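Local coordinates for 6-phospho-beta-d glycosidase (Streptococcus pyogenes, PDB 5FOO), which probably hydrolyses 6-phosphorylated beta-glucosides as a family 1 glycoside hydrolase, and binds the glucose 6-phosphate mimic 6-phosphocyclophellitol, at residues A[29-34]-A[422-427]. The protein carries 1 engineered substitution. Sequence-based numbering, arbitrary orientation.
Sequences NLFDYW and WSWLNA. With JAZ (6-phosphocyclophellitol), chain G.
Phe31 reaches out from the first turn of helix 30-37 to meet the benzo part of Trp424, whose CE3 lies over one face of the Phe31 ring, toward its rim, 3.3 Å from Phe31 CD2. The two planes are inclined at 38°, an oblique pair, and the side chains cross at about a right angle. Trp422 turns the edge of its six-membered ring toward the face of Phe31 in an offset edge-to-face contact, the planes at 89° and Trp422 CH2 4.0 Å from Phe31 CD1. Trp422 NE1 is hydrogen-bonded to the carbonyl O of Val46. This aromatic cluster backs the active-site end of a family 1 TIM barrel, where the loop after strand 410-416 helps line the sugar pocket. At the pyrrole edge of Trp424, NE1 donates in the ring plane to O16 of 6-phosphocyclophellitol (3.0 Å, 156°), so Phe31 is a second-shell neighbour of a ligand-binding residue. Trp34, about one helical turn beyond Phe31, takes Leu425 CD2 over the face of its six-membered ring in a CH-pi contact, 4.2 Å from the centroid. A capping box starts the helix: Asp32 N bonds Asn29 OD1 (3.0 Å) and Asn29 N bonds Asp32 OD2, the latter oxygen also paired with Lys25.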
# COMPACT_ATOMS: atom_id res chain seq x y z
N ASN A 29 4.71 1.41 -16.93
CA ASN A 29 3.56 1.51 -16.11
C ASN A 29 2.90 2.88 -16.22
O ASN A 29 3.41 3.72 -16.92
CB ASN A 29 3.85 1.05 -14.66
CG ASN A 29 4.77 1.98 -13.87
OD1 ASN A 29 4.61 3.18 -13.84
ND2 ASN A 29 5.66 1.38 -13.11
N LEU A 30 1.78 3.10 -15.54
CA LEU A 30 1.10 4.39 -15.65
C LEU A 30 2.00 5.50 -15.25
O LEU A 30 2.05 6.51 -15.97
CB LEU A 30 -0.17 4.47 -14.83
CG LEU A 30 -1.21 3.43 -15.17
CD1 LEU A 30 -2.49 3.66 -14.40
CD2 LEU A 30 -1.50 3.37 -16.67
N PHE A 31 2.71 5.37 -14.13
CA PHE A 31 3.59 6.48 -13.70
C PHE A 31 4.83 6.75 -14.60
O PHE A 31 5.19 7.91 -14.80
CB PHE A 31 4.03 6.32 -12.25
CG PHE A 31 3.12 7.01 -11.27
CD1 PHE A 31 3.21 8.38 -11.06
CD2 PHE A 31 2.18 6.27 -10.52
CE1 PHE A 31 2.37 9.00 -10.14
CE2 PHE A 31 1.34 6.88 -9.61
CZ PHE A 31 1.42 8.26 -9.41
N ASP A 32 5.43 5.70 -15.16
CA ASP A 32 6.51 5.84 -16.09
C ASP A 32 6.01 6.68 -17.27
O ASP A 32 6.74 7.56 -17.76
CB ASP A 32 6.99 4.51 -16.68
CG ASP A 32 7.39 3.49 -15.63
OD1 ASP A 32 8.02 3.87 -14.63
OD2 ASP A 32 7.10 2.28 -15.86
N TYR A 33 4.81 6.36 -17.76
CA TYR A 33 4.23 7.05 -18.90
C TYR A 33 3.96 8.53 -18.63
O TYR A 33 4.30 9.44 -19.46
CB TYR A 33 2.91 6.41 -19.33
CG TYR A 33 2.27 7.15 -20.47
CD1 TYR A 33 2.81 7.04 -21.76
CD2 TYR A 33 1.10 7.90 -20.29
CE1 TYR A 33 2.22 7.70 -22.83
CE2 TYR A 33 0.48 8.55 -21.35
CZ TYR A 33 1.07 8.45 -22.62
OH TYR A 33 0.51 9.06 -23.67
N TRP A 34 3.32 8.74 -17.48
CA TRP A 34 3.03 10.05 -16.98
C TRP A 34 4.26 10.95 -16.85
O TRP A 34 4.21 12.13 -17.24
CB TRP A 34 2.29 9.99 -15.64
CG TRP A 34 1.32 11.17 -15.38
CD1 TRP A 34 0.94 12.16 -16.26
CD2 TRP A 34 0.62 11.43 -14.17
NE1 TRP A 34 0.05 13.01 -15.64
CE2 TRP A 34 -0.14 12.59 -14.36
CE3 TRP A 34 0.62 10.81 -12.91
CZ2 TRP A 34 -0.95 13.12 -13.36
CZ3 TRP A 34 -0.20 11.33 -11.91
CH2 TRP A 34 -0.97 12.45 -12.14
N TRP A 422 11.29 6.91 -4.34
CA TRP A 422 10.60 7.84 -5.21
C TRP A 422 9.13 7.82 -4.89
O TRP A 422 8.51 6.80 -5.14
CB TRP A 422 10.84 7.40 -6.65
CG TRP A 422 10.29 8.30 -7.68
CD1 TRP A 422 10.75 9.57 -8.02
CD2 TRP A 422 9.17 8.04 -8.52
NE1 TRP A 422 9.99 10.06 -9.08
CE2 TRP A 422 9.01 9.16 -9.38
CE3 TRP A 422 8.28 6.96 -8.65
CZ2 TRP A 422 8.00 9.24 -10.31
CZ3 TRP A 422 7.27 7.04 -9.60
CH2 TRP A 422 7.16 8.18 -10.43
N SER A 423 8.56 8.91 -4.32
CA SER A 423 7.12 8.92 -4.00
C SER A 423 6.24 9.63 -5.08
O SER A 423 5.60 10.65 -4.81
CB SER A 423 6.70 9.45 -2.58
OG SER A 423 7.58 9.44 -1.41
N TRP A 424 6.19 9.09 -6.27
CA TRP A 424 5.15 9.42 -7.20
C TRP A 424 5.37 10.94 -7.59
O TRP A 424 6.53 11.39 -7.76
CB TRP A 424 3.78 9.10 -6.55
CG TRP A 424 3.74 7.72 -5.89
CD1 TRP A 424 3.55 7.45 -4.58
CD2 TRP A 424 3.89 6.44 -6.55
NE1 TRP A 424 3.52 6.09 -4.37
CE2 TRP A 424 3.74 5.44 -5.56
CE3 TRP A 424 4.14 6.04 -7.86
CZ2 TRP A 424 3.89 4.08 -5.83
CZ3 TRP A 424 4.26 4.66 -8.16
CH2 TRP A 424 4.14 3.70 -7.14
N LEU A 425 4.29 11.73 -7.60
CA LEU A 425 4.40 13.16 -7.94
C LEU A 425 5.36 13.89 -7.02
O LEU A 425 6.09 14.75 -7.50
CB LEU A 425 3.03 13.83 -7.97
CG LEU A 425 2.15 13.28 -9.06
CD1 LEU A 425 0.78 13.90 -8.93
CD2 LEU A 425 2.72 13.54 -10.45
N ASN A 426 5.49 13.50 -5.76
CA ASN A 426 6.48 14.15 -4.90
C ASN A 426 7.89 13.67 -4.98
O ASN A 426 8.80 14.22 -4.29
CB ASN A 426 6.00 14.09 -3.46
CG ASN A 426 4.65 14.70 -3.32
OD1 ASN A 426 3.67 14.04 -3.10
ND2 ASN A 426 4.59 15.97 -3.54
N ALA A 427 8.12 12.63 -5.80
CA ALA A 427 9.48 12.14 -6.02
C ALA A 427 10.22 12.10 -4.69
O ALA A 427 9.72 11.49 -3.79
CB ALA A 427 10.18 13.00 -7.07
C2 JAZ G . 3.86 6.11 -0.51
C3 JAZ G . 3.56 4.60 -0.61
C4 JAZ G . 2.13 4.31 -0.16
C5 JAZ G . 1.86 4.78 1.26
C6 JAZ G . 2.25 6.23 1.43
C7 JAZ G . 3.68 6.51 0.95
C8 JAZ G . 4.12 7.93 1.25
O9 JAZ G . 3.27 8.81 0.53
P10 JAZ G . 3.85 10.20 0.02
O11 JAZ G . 2.71 10.80 -0.73
O12 JAZ G . 5.15 10.04 -0.64
O13 JAZ G . 4.15 10.96 1.24
O14 JAZ G . 1.29 7.07 0.77
O15 JAZ G . 5.22 6.38 -0.86
O16 JAZ G . 3.70 4.24 -1.96
O17 JAZ G . 1.86 2.92 -0.29